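Local coordinates for sporozoite microneme protein essential for cell traversal (Plasmodium berghei, PDB 4U5A) that is essential for host cell traversal by malaria sporozoites and folds as a four-helix bundle, at residues E12-L17 with S74-N79; K99-F104 with I194-I199. All coordinates share one frame; numbering follows the deposited sequence.

Contact 1: E12-L17 with S74-N79; sequences EEFDKL and SFIENN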
# COMPACT_ATOMS: atom_id res chain seq x y z
N GLU A 12 -13.40 12.10 -21.20
CA GLU A 12 -12.39 11.09 -21.52
C GLU A 12 -11.13 11.29 -20.68
O GLU A 12 -10.47 10.32 -20.30
CB GLU A 12 -12.05 11.15 -23.01
N GLU A 13 -10.82 12.54 -20.37
CA GLU A 13 -9.64 12.87 -19.58
C GLU A 13 -9.83 12.47 -18.12
O GLU A 13 -8.90 11.97 -17.46
CB GLU A 13 -9.33 14.37 -19.70
CG GLU A 13 -8.84 14.79 -21.09
CD GLU A 13 -8.79 16.29 -21.28
OE1 GLU A 13 -9.55 17.01 -20.60
OE2 GLU A 13 -7.98 16.76 -22.12
N PHE A 14 -11.05 12.67 -17.61
CA PHE A 14 -11.40 12.23 -16.27
C PHE A 14 -11.37 10.70 -16.20
O PHE A 14 -10.88 10.11 -15.23
CB PHE A 14 -12.76 12.79 -15.86
CG PHE A 14 -12.70 14.20 -15.34
CD1 PHE A 14 -12.91 14.47 -14.00
CD2 PHE A 14 -12.42 15.26 -16.20
CE1 PHE A 14 -12.85 15.77 -13.52
CE2 PHE A 14 -12.35 16.55 -15.73
CZ PHE A 14 -12.57 16.81 -14.39
N ASP A 15 -11.91 10.08 -17.25
CA ASP A 15 -11.84 8.64 -17.40
C ASP A 15 -10.38 8.18 -17.34
O ASP A 15 -10.07 7.13 -16.76
CB ASP A 15 -12.48 8.20 -18.72
CG ASP A 15 -14.00 8.25 -18.67
OD1 ASP A 15 -14.56 8.31 -17.55
OD2 ASP A 15 -14.64 8.21 -19.74
N LYS A 16 -9.48 8.98 -17.91
CA LYS A 16 -8.05 8.68 -17.87
C LYS A 16 -7.52 8.79 -16.44
O LYS A 16 -6.67 7.99 -16.03
CB LYS A 16 -7.28 9.61 -18.79
N LEU A 17 -8.00 9.78 -15.69
CA LEU A 17 -7.64 9.87 -14.27
C LEU A 17 -8.00 8.57 -13.54
O LEU A 17 -7.16 7.98 -12.84
CB LEU A 17 -8.32 11.07 -13.61
CG LEU A 17 -7.75 12.44 -13.96
CD1 LEU A 17 -8.63 13.56 -13.42
CD2 LEU A 17 -6.34 12.57 -13.40
N SER A 74 -15.52 6.18 -8.18
CA SER A 74 -16.89 6.58 -7.92
C SER A 74 -16.98 8.10 -7.81
O SER A 74 -17.97 8.70 -8.25
CB SER A 74 -17.41 5.94 -6.63
OG SER A 74 -17.89 4.62 -6.87
N PHE A 75 -15.96 8.72 -7.25
CA PHE A 75 -15.95 10.17 -7.11
C PHE A 75 -15.90 10.88 -8.46
O PHE A 75 -16.66 11.82 -8.70
CB PHE A 75 -14.77 10.63 -6.26
CG PHE A 75 -14.62 12.12 -6.20
CD1 PHE A 75 -15.38 12.87 -5.32
CD2 PHE A 75 -13.74 12.78 -7.05
CE1 PHE A 75 -15.25 14.25 -5.26
CE2 PHE A 75 -13.61 14.16 -7.01
CZ PHE A 75 -14.37 14.89 -6.11
N ILE A 76 -15.00 10.42 -9.32
CA ILE A 76 -14.83 11.00 -10.65
C ILE A 76 -16.11 10.87 -11.49
O ILE A 76 -16.49 11.81 -12.19
CB ILE A 76 -13.64 10.35 -11.38
CG1 ILE A 76 -12.34 10.73 -10.66
CG2 ILE A 76 -13.58 10.80 -12.83
CD1 ILE A 76 -11.09 10.30 -11.38
N GLU A 77 -16.77 9.72 -11.43
CA GLU A 77 -18.00 9.52 -12.20
C GLU A 77 -19.08 10.50 -11.77
O GLU A 77 -19.76 11.10 -12.62
CB GLU A 77 -18.51 8.09 -12.03
CG GLU A 77 -17.58 7.02 -12.56
CD GLU A 77 -17.49 7.04 -14.07
OE1 GLU A 77 -18.52 7.30 -14.73
OE2 GLU A 77 -16.39 6.77 -14.61
N ASN A 78 -19.25 10.66 -10.46
CA ASN A 78 -20.28 11.53 -9.92
C ASN A 78 -19.91 13.01 -10.05
O ASN A 78 -20.73 13.89 -9.77
CB ASN A 78 -20.54 11.18 -8.45
CG ASN A 78 -21.25 9.84 -8.29
OD1 ASN A 78 -21.84 9.31 -9.24
ND2 ASN A 78 -21.18 9.28 -7.09
N ASN A 79 -18.68 13.28 -10.48
CA ASN A 79 -18.19 14.64 -10.60
C ASN A 79 -18.19 15.10 -12.06
O ASN A 79 -17.94 16.27 -12.36
CB ASN A 79 -16.77 14.73 -10.00
CG ASN A 79 -16.27 16.16 -9.87
OD1 ASN A 79 -15.45 16.61 -10.66
ND2 ASN A 79 -16.75 16.86 -8.85
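Helices 10-39 and 59-84 run antiparallel here, their short segments 168° apart in direction and 9.7 Å apart between axes. The register falls on Phe14 and Ile76, both pointing at the opposite helix, with 6.7 Å between their CA atoms.

Ile76 reaches across with both branches. Its CG2, anti to the backbone N, lies at the edge of the Phe14 ring, in its plane beside Phe14 CD1, and 3.7 Å from Phe14 CB. The other branch extends (chi2 -173°) to bring Ile76 CD1 to 3.6 Å from Leu17 CB, one helical turn further on. A beta-branched residue suits this place because its methyls can serve two neighbours at once. This is the apolar seam of a four-helix bundle, in which a third helix, 88-126, meets Phe14 and Leu17 through Ile98. Asn79 approaches the Phe14 ring obliquely, its OD1 4.0 Å from Phe14 CE1, while its ND2 makes a weak hydrogen bond to Tyr90 OH.

Flanking this apolar seam, Asp15 and Glu77 start away from the partner helix, yet their carboxylates come back to meet, Asp15 OD1 lying 3.8 Å from Glu77 OE2 and the two planes nearly parallel, 13° apart. The Glu77 chain bends at chi2 to do so. Lys80 forms salt bridges with Asp15 OD1 and Glu77 OE1, and its positive charge probably offsets the repulsion between the two acids.

Contact 2: K99-F104 with I194-I199; sequences KNVCNF and IKLKNI
The ammonium of Lys195 is held across this pair by a single grip, a cation-pi contact with the Phe104 ring: NZ lies 4.0 Å from the centroid of Phe104, 25° off the ring normal. Its neighbour CE is better centred, almost directly over the same face at 3.8 Å from the Phe104 centroid and only 4° from the normal, and makes a CH-pi contact. The lysine thus lays the end of its chain on the ring. CG, CD and CE follow an extended path, and the bend at chi4 carries NZ off centre toward the tip of the ring, 3.7 Å from Phe104 CZ. CG anti to the backbone N places the Phe104 ring beside the partner helix, and chi2 near a right angle (84°) turns its face to the lysine. A long lysine suits this place, since CE covers the centre of the face, with CD beside Phe104 CD2, while the ammonium stays at the partly exposed border of the bundle.

Deeper in, Val101 stands opposite Lys195 in the register and spreads its two methyls. CG2 meets Lys195 CB at 4.1 Å and also faces Ile199 CD1, whereas CG1 touches Leu196 CD2 at 4.1 Å. A compact branched residue fits where several side chains converge. Near the chain's C-terminal end, Ile199 O is hydrogen-bonded by Gln94 NE2.

The two segments run in opposite directions, so helix 88-126 and the end of helix 167-197 pair as antiparallel members of the four-helix bundle, while helix 59-84 closes over the inner side, Ile71 packing on Leu196 and Leu72 on Cys102.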
# COMPACT_ATOMS: atom_id res chain seq x y z
N LYS A 99 -5.78 14.98 -9.45
CA LYS A 99 -4.43 14.46 -9.68
C LYS A 99 -3.59 14.55 -8.40
O LYS A 99 -2.87 13.61 -8.05
CB LYS A 99 -3.76 15.21 -10.81
N ASN A 100 -3.71 15.68 -7.69
CA ASN A 100 -2.96 15.87 -6.45
C ASN A 100 -3.35 14.87 -5.37
O ASN A 100 -2.49 14.31 -4.69
CB ASN A 100 -3.17 17.29 -5.91
CG ASN A 100 -2.47 18.35 -6.75
OD1 ASN A 100 -1.57 18.05 -7.54
ND2 ASN A 100 -2.88 19.60 -6.57
N VAL A 101 -4.66 14.63 -5.23
CA VAL A 101 -5.16 13.67 -4.26
C VAL A 101 -4.62 12.27 -4.57
O VAL A 101 -4.13 11.55 -3.68
CB VAL A 101 -6.70 13.65 -4.22
CG1 VAL A 101 -7.21 12.48 -3.40
CG2 VAL A 101 -7.23 14.96 -3.66
N CYS A 102 -4.69 11.89 -5.84
CA CYS A 102 -4.18 10.60 -6.28
C CYS A 102 -2.69 10.44 -5.95
O CYS A 102 -2.26 9.41 -5.42
CB CYS A 102 -4.41 10.42 -7.78
SG CYS A 102 -6.14 10.31 -8.27
N ASN A 103 -1.91 11.48 -6.26
CA ASN A 103 -0.48 11.44 -5.98
C ASN A 103 -0.20 11.34 -4.48
O ASN A 103 0.72 10.64 -4.07
CB ASN A 103 0.21 12.69 -6.54
CG ASN A 103 0.24 12.71 -8.05
OD1 ASN A 103 0.11 11.67 -8.70
ND2 ASN A 103 0.41 13.90 -8.62
N PHE A 104 -1.01 12.02 -3.68
CA PHE A 104 -0.92 11.93 -2.23
C PHE A 104 -1.09 10.48 -1.77
O PHE A 104 -0.24 9.93 -1.04
CB PHE A 104 -1.96 12.83 -1.57
CG PHE A 104 -2.17 12.57 -0.10
CD1 PHE A 104 -1.32 13.13 0.84
CD2 PHE A 104 -3.22 11.78 0.33
CE1 PHE A 104 -1.51 12.90 2.19
CE2 PHE A 104 -3.42 11.54 1.68
CZ PHE A 104 -2.56 12.10 2.61
N ILE A 194 -11.84 12.32 3.08
CA ILE A 194 -11.84 13.70 3.57
C ILE A 194 -11.38 14.66 2.47
O ILE A 194 -12.03 15.68 2.22
CB ILE A 194 -10.94 13.85 4.81
CG1 ILE A 194 -11.60 13.18 6.02
CG2 ILE A 194 -10.69 15.32 5.12
CD1 ILE A 194 -10.76 13.21 7.28
N LYS A 195 -10.29 14.32 1.80
CA LYS A 195 -9.74 15.19 0.76
C LYS A 195 -10.66 15.30 -0.45
O LYS A 195 -10.73 16.35 -1.08
CB LYS A 195 -8.36 14.69 0.32
CG LYS A 195 -7.25 15.04 1.28
CD LYS A 195 -5.88 14.68 0.74
CE LYS A 195 -4.78 15.26 1.62
NZ LYS A 195 -4.95 14.84 3.04
N LEU A 196 -11.38 14.22 -0.76
CA LEU A 196 -12.32 14.25 -1.87
C LEU A 196 -13.53 15.11 -1.54
O LEU A 196 -14.08 15.78 -2.42
CB LEU A 196 -12.77 12.83 -2.24
CG LEU A 196 -11.75 11.97 -2.97
CD1 LEU A 196 -12.35 10.61 -3.31
CD2 LEU A 196 -11.27 12.67 -4.23
N LYS A 197 -13.93 15.11 -0.28
CA LYS A 197 -15.05 15.92 0.17
C LYS A 197 -14.73 17.41 0.07
O LYS A 197 -15.60 18.22 -0.24
CB LYS A 197 -15.45 15.55 1.60
CG LYS A 197 -16.77 16.15 2.03
CD LYS A 197 -16.99 16.01 3.53
CE LYS A 197 -18.17 16.86 3.98
NZ LYS A 197 -18.31 16.90 5.46
N ASN A 198 -13.47 17.76 0.30
CA ASN A 198 -13.02 19.15 0.26
C ASN A 198 -13.00 19.71 -1.16
O ASN A 198 -12.81 20.91 -1.36
CB ASN A 198 -11.62 19.28 0.87
CG ASN A 198 -11.63 19.20 2.38
OD1 ASN A 198 -12.69 19.03 3.00
ND2 ASN A 198 -10.46 19.31 2.99
N ILE A 199 -13.22 18.84 -2.14
CA ILE A 199 -13.27 19.24 -3.54
C ILE A 199 -14.54 18.68 -4.18
O ILE A 199 -14.68 18.66 -5.40
CB ILE A 199 -12.03 18.76 -4.33
CG1 ILE A 199 -12.03 17.24 -4.46
CG2 ILE A 199 -10.75 19.23 -3.65
CD1 ILE A 199 -10.87 16.69 -5.27

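From the N terminus, helix 10-39 leads away, and after an unmodelled stretch and short helix 49-57 the chain returns on helix 59-84, where contact 1 closes a largely helical loop of 56 residues. Helix 88-126 follows directly and leads outward again; after two short helices and a second unmodelled stretch, helix 167-197 brings the chain back, and contact 2 closes a loop of 89 residues. The two closures stand in series, neither nested nor crossed. Their centres are about 13 Å apart, on the same side of the chain's centre, and Phe75 of segment 74-79 bridges them by packing against Leu196 and Ile199. Together they tie all four long helices at the end of the bundle holding both termini.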